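Long-range contact in acireductone dioxygenase (Bacillus anthracis, PDB 4QGL), which probably oxidises the acireductone of the methionine salvage pathway with molecular oxygen, giving products that depend on whether iron or nickel is bound: residues 75-87 with 155-167. Residues are numbered along the deposited sequence; the frame is centred on the assembly and turned at random.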
loop_
_atom_site.group_PDB
_atom_site.type_symbol
_atom_site.label_atom_id
_atom_site.label_comp_id
_atom_site.label_asym_id
_atom_site.label_seq_id
_atom_site.Cartn_x
_atom_site.Cartn_y
_atom_site.Cartn_z
ATOM N N ARG A 75 -2.187 -3.197 15.938
ATOM C CA ARG A 75 -2.393 -1.782 15.648
ATOM C C ARG A 75 -3.824 -1.230 15.847
ATOM O O ARG A 75 -4.031 -0.025 15.682
ATOM C CB ARG A 75 -1.925 -1.500 14.211
ATOM C CG ARG A 75 -0.434 -1.213 14.082
ATOM C CD ARG A 75 -0.098 0.154 14.676
ATOM N NE ARG A 75 1.299 0.531 14.463
ATOM C CZ ARG A 75 1.736 1.350 13.508
ATOM N NH1 ARG A 75 0.892 1.914 12.642
ATOM N NH2 ARG A 75 3.034 1.612 13.425
ATOM N N GLY A 76 -4.808 -2.079 16.164
ATOM C CA GLY A 76 -6.167 -1.594 16.414
ATOM C C GLY A 76 -7.082 -1.363 15.218
ATOM O O GLY A 76 -7.965 -0.539 15.287
ATOM N N TYR A 77 -6.917 -2.109 14.137
ATOM C CA TYR A 77 -7.813 -1.987 12.965
ATOM C C TYR A 77 -9.028 -2.917 13.087
ATOM O O TYR A 77 -9.015 -3.821 13.901
ATOM C CB TYR A 77 -7.034 -2.256 11.653
ATOM C CG TYR A 77 -5.752 -1.462 11.557
ATOM C CD1 TYR A 77 -5.711 -0.135 11.976
ATOM C CD2 TYR A 77 -4.591 -2.030 11.082
ATOM C CE1 TYR A 77 -4.552 0.615 11.909
ATOM C CE2 TYR A 77 -3.411 -1.293 11.013
ATOM C CZ TYR A 77 -3.389 0.045 11.412
ATOM O OH TYR A 77 -2.217 0.808 11.342
ATOM N N LYS A 78 -10.061 -2.697 12.268
ATOM C CA LYS A 78 -11.341 -3.416 12.373
ATOM C C LYS A 78 -11.846 -4.120 11.106
ATOM O O LYS A 78 -12.276 -5.264 11.160
ATOM C CB LYS A 78 -12.450 -2.463 12.829
ATOM C CG LYS A 78 -12.041 -1.572 13.977
ATOM C CD LYS A 78 -13.209 -1.137 14.849
ATOM C CE LYS A 78 -12.668 -0.486 16.124
ATOM N NZ LYS A 78 -13.752 -0.114 17.074
ATOM N N ALA A 79 -11.840 -3.432 9.981
ATOM C CA ALA A 79 -12.469 -3.932 8.773
ATOM C C ALA A 79 -11.456 -4.003 7.659
ATOM O O ALA A 79 -10.395 -3.396 7.740
ATOM C CB ALA A 79 -13.588 -2.996 8.397
ATOM N N HIS A 80 -11.792 -4.742 6.614
ATOM C CA HIS A 80 -10.886 -4.946 5.481
ATOM C C HIS A 80 -11.632 -5.362 4.224
ATOM O O HIS A 80 -12.698 -6.010 4.309
ATOM C CB HIS A 80 -9.812 -5.993 5.805
ATOM C CG HIS A 80 -10.326 -7.224 6.487
ATOM N ND1 HIS A 80 -10.462 -7.316 7.862
ATOM C CD2 HIS A 80 -10.716 -8.424 5.993
ATOM C CE1 HIS A 80 -10.918 -8.513 8.182
ATOM N NE2 HIS A 80 -11.079 -9.208 7.067
ATOM N N ASP A 81 -11.076 -4.997 3.066
ATOM C CA ASP A 81 -11.620 -5.455 1.790
ATOM C C ASP A 81 -10.592 -5.442 0.677
ATOM O O ASP A 81 -9.434 -5.185 0.921
ATOM C CB ASP A 81 -12.857 -4.654 1.395
ATOM C CG ASP A 81 -12.577 -3.174 1.186
ATOM O OD1 ASP A 81 -11.412 -2.756 0.901
ATOM O OD2 ASP A 81 -13.578 -2.424 1.312
ATOM N N VAL A 82 -11.022 -5.746 -0.534
ATOM C CA VAL A 82 -10.109 -5.829 -1.639
ATOM C C VAL A 82 -10.553 -4.876 -2.718
ATOM O O VAL A 82 -11.712 -4.834 -3.068
ATOM C CB VAL A 82 -10.016 -7.253 -2.198
ATOM C CG1 VAL A 82 -8.990 -7.341 -3.312
ATOM C CG2 VAL A 82 -9.667 -8.223 -1.078
ATOM N N ILE A 83 -9.609 -4.108 -3.236
ATOM C CA ILE A 83 -9.868 -3.302 -4.414
ATOM C C ILE A 83 -8.883 -3.622 -5.543
ATOM O O ILE A 83 -7.766 -4.044 -5.307
ATOM C CB ILE A 83 -9.931 -1.800 -4.055
ATOM C CG1 ILE A 83 -8.722 -1.342 -3.247
ATOM C CG2 ILE A 83 -11.172 -1.548 -3.204
ATOM C CD1 ILE A 83 -7.632 -0.749 -4.076
ATOM N N SER A 84 -9.337 -3.465 -6.774
ATOM C CA SER A 84 -8.428 -3.479 -7.909
ATOM C C SER A 84 -8.651 -2.321 -8.871
ATOM O O SER A 84 -9.767 -1.922 -9.103
ATOM C CB SER A 84 -8.502 -4.798 -8.642
ATOM O OG SER A 84 -9.674 -4.881 -9.401
ATOM N N LEU A 85 -7.545 -1.801 -9.412
ATOM C CA LEU A 85 -7.519 -0.706 -10.386
ATOM C C LEU A 85 -6.724 -1.153 -11.575
ATOM O O LEU A 85 -5.728 -1.836 -11.412
ATOM C CB LEU A 85 -6.849 0.523 -9.789
ATOM C CG LEU A 85 -7.607 1.177 -8.630
ATOM C CD1 LEU A 85 -6.778 2.257 -7.978
ATOM C CD2 LEU A 85 -8.924 1.747 -9.095
ATOM N N SER A 86 -7.180 -0.793 -12.775
ATOM C CA SER A 86 -6.459 -1.091 -14.021
ATOM C C SER A 86 -6.929 -0.140 -15.129
ATOM O O SER A 86 -7.853 0.634 -14.914
ATOM C CB SER A 86 -6.619 -2.557 -14.430
ATOM O OG SER A 86 -7.977 -2.918 -14.556
ATOM N N ASN A 87 -6.267 -0.164 -16.289
ATOM C CA ASN A 87 -6.568 0.770 -17.399
ATOM C C ASN A 87 -8.018 0.673 -17.832
ATOM O O ASN A 87 -8.622 1.664 -18.226
ATOM C CB ASN A 87 -5.675 0.504 -18.634
ATOM C CG ASN A 87 -4.492 1.465 -18.738
ATOM O OD1 ASN A 87 -4.358 2.435 -17.982
ATOM N ND2 ASN A 87 -3.624 1.196 -19.693
ATOM N N ASP A 155 2.752 0.302 -15.311
ATOM C CA ASP A 155 1.844 -0.767 -15.683
ATOM C C ASP A 155 0.404 -0.399 -15.325
ATOM O O ASP A 155 -0.527 -1.130 -15.686
ATOM C CB ASP A 155 2.264 -2.130 -15.077
ATOM C CG ASP A 155 2.394 -2.099 -13.544
ATOM O OD1 ASP A 155 2.855 -1.046 -13.021
ATOM O OD2 ASP A 155 2.025 -3.126 -12.858
ATOM N N ARG A 156 0.231 0.747 -14.644
ATOM C CA ARG A 156 -1.094 1.292 -14.276
ATOM C C ARG A 156 -2.096 0.200 -13.792
ATOM O O ARG A 156 -3.229 0.153 -14.243
ATOM C CB ARG A 156 -1.724 2.099 -15.433
ATOM C CG ARG A 156 -0.895 3.243 -16.025
ATOM C CD ARG A 156 -1.167 4.574 -15.331
ATOM N NE ARG A 156 -2.474 5.140 -15.711
ATOM C CZ ARG A 156 -3.003 6.257 -15.196
ATOM N NH1 ARG A 156 -2.349 6.953 -14.272
ATOM N NH2 ARG A 156 -4.193 6.681 -15.603
ATOM N N GLN A 157 -1.681 -0.650 -12.861
ATOM C CA GLN A 157 -2.577 -1.646 -12.307
ATOM C C GLN A 157 -2.128 -2.093 -10.917
ATOM O O GLN A 157 -0.947 -2.308 -10.668
ATOM C CB GLN A 157 -2.677 -2.844 -13.229
ATOM C CG GLN A 157 -1.356 -3.549 -13.365
ATOM C CD GLN A 157 -1.381 -4.575 -14.445
ATOM O OE1 GLN A 157 -2.419 -4.816 -15.040
ATOM N NE2 GLN A 157 -0.228 -5.183 -14.717
ATOM N N VAL A 158 -3.081 -2.223 -10.013
ATOM C CA VAL A 158 -2.767 -2.725 -8.694
ATOM C C VAL A 158 -3.948 -3.497 -8.127
ATOM O O VAL A 158 -5.123 -3.150 -8.360
ATOM C CB VAL A 158 -2.312 -1.562 -7.772
ATOM C CG1 VAL A 158 -3.476 -0.768 -7.221
ATOM C CG2 VAL A 158 -1.487 -2.080 -6.632
ATOM N N VAL A 159 -3.632 -4.567 -7.401
ATOM C CA VAL A 159 -4.601 -5.239 -6.500
ATOM C C VAL A 159 -4.092 -5.167 -5.073
ATOM O O VAL A 159 -2.940 -5.458 -4.840
ATOM C CB VAL A 159 -4.831 -6.705 -6.862
ATOM C CG1 VAL A 159 -5.767 -7.347 -5.867
ATOM C CG2 VAL A 159 -5.463 -6.841 -8.221
ATOM N N ALA A 160 -4.973 -4.782 -4.139
ATOM C CA ALA A 160 -4.633 -4.546 -2.724
ATOM C C ALA A 160 -5.734 -4.926 -1.751
ATOM O O ALA A 160 -6.916 -4.879 -2.051
ATOM C CB ALA A 160 -4.308 -3.066 -2.515
ATOM N N ILE A 161 -5.305 -5.225 -0.552
ATOM C CA ILE A 161 -6.194 -5.334 0.567
ATOM C C ILE A 161 -6.100 -4.035 1.357
ATOM O O ILE A 161 -5.019 -3.586 1.651
ATOM C CB ILE A 161 -5.810 -6.510 1.480
ATOM C CG1 ILE A 161 -5.780 -7.803 0.685
ATOM C CG2 ILE A 161 -6.826 -6.628 2.583
ATOM C CD1 ILE A 161 -5.192 -8.976 1.447
ATOM N N ARG A 162 -7.228 -3.434 1.704
ATOM C CA ARG A 162 -7.215 -2.270 2.535
ATOM C C ARG A 162 -7.704 -2.647 3.906
ATOM O O ARG A 162 -8.762 -3.278 4.051
ATOM C CB ARG A 162 -8.137 -1.222 1.975
ATOM C CG ARG A 162 -8.089 -1.135 0.474
ATOM C CD ARG A 162 -9.495 -0.924 -0.008
ATOM N NE ARG A 162 -9.806 0.491 -0.141
ATOM C CZ ARG A 162 -11.036 0.976 -0.239
ATOM N NH1 ARG A 162 -11.208 2.274 -0.363
ATOM N NH2 ARG A 162 -12.092 0.173 -0.212
ATOM N N ILE A 163 -6.940 -2.254 4.915
ATOM C CA ILE A 163 -7.356 -2.452 6.282
ATOM C C ILE A 163 -7.640 -1.077 6.876
ATOM O O ILE A 163 -6.880 -0.174 6.707
ATOM C CB ILE A 163 -6.274 -3.222 7.065
ATOM C CG1 ILE A 163 -5.892 -4.496 6.303
ATOM C CG2 ILE A 163 -6.772 -3.610 8.451
ATOM C CD1 ILE A 163 -4.772 -5.292 6.951
ATOM N N PHE A 164 -8.762 -0.916 7.536
ATOM C CA PHE A 164 -9.133 0.357 8.093
ATOM C C PHE A 164 -9.715 0.206 9.493
ATOM O O PHE A 164 -10.107 -0.887 9.913
ATOM C CB PHE A 164 -10.133 1.052 7.173
ATOM C CG PHE A 164 -11.039 0.118 6.413
ATOM C CD1 PHE A 164 -10.597 -0.528 5.279
ATOM C CD2 PHE A 164 -12.364 -0.068 6.797
ATOM C CE1 PHE A 164 -11.435 -1.374 4.570
ATOM C CE2 PHE A 164 -13.214 -0.903 6.077
ATOM C CZ PHE A 164 -12.742 -1.563 4.970
ATOM N N VAL A 165 -9.746 1.316 10.212
ATOM C CA VAL A 165 -10.486 1.440 11.480
ATOM C C VAL A 165 -11.995 1.604 11.282
ATOM O O VAL A 165 -12.808 0.881 11.874
ATOM C CB VAL A 165 -10.004 2.657 12.273
ATOM C CG1 VAL A 165 -10.989 3.018 13.363
ATOM C CG2 VAL A 165 -8.611 2.392 12.838
ATOM N N THR A 166 -12.375 2.591 10.489
ATOM C CA THR A 166 -13.780 2.813 10.152
ATOM C C THR A 166 -13.821 3.173 8.694
ATOM O O THR A 166 -12.793 3.599 8.130
ATOM C CB THR A 166 -14.365 3.992 10.946
ATOM O OG1 THR A 166 -13.452 5.108 10.894
ATOM C CG2 THR A 166 -14.577 3.597 12.402
ATOM N N THR A 167 -14.979 3.037 8.063
ATOM C CA THR A 167 -15.067 3.578 6.715
ATOM C C THR A 167 -14.772 5.103 6.775
ATOM O O THR A 167 -13.894 5.581 6.035
ATOM C CB THR A 167 -16.350 3.151 5.975
ATOM O OG1 THR A 167 -15.998 2.118 5.050
ATOM C CG2 THR A 167 -16.989 4.308 5.192
#
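Asp81 and Arg162 face each other across two antiparallel strands, and their torsions bring the charges together: the carboxylate stands between its own backbone N and carbonyl carbon (chi1 62°), while the arginine chain bends at chi2 and chi3 and turns its guanidinium toward Asp81 on strand 79-85. The two planar groups end nearly coplanar, with Arg162 NH2 3.2 Å from Asp81 OD1 in a salt bridge, although the position of that oxygen is uncertain. Ile83 covers one face of the guanidinium, its CG2 3.6 Å from Arg162 NH2. Farther along the same sheet face, the Phe164 ring lies flat over the backbone of strand 79-85, with Ala79 O 3.7 Å above the plane at its centre. Here the pairing breaks into a classic beta bulge: Lys78 N (3.0 Å) and Ala79 N both donate to Phe164 O, from opposite faces of its carbonyl plane. Regular pairing then runs to Leu85 and Val158. On the other sheet face Val82 and Ile161 pack against Leu61 of helix 54-63. Tyr77 CB rests on Ile163 CG2 at 3.5 Å, and its hydroxyl bonds Asp108, predicted to relay local conformational changes. Strand 79-85 is an outermost strand of this cupin sheet within the chain. The side chain of Arg162 lies about 7 Å from a bound cadmium ion and next to Arg111, predicted to help generate the substrate dianion; the Asp81 carboxylate would partly offset its charge there.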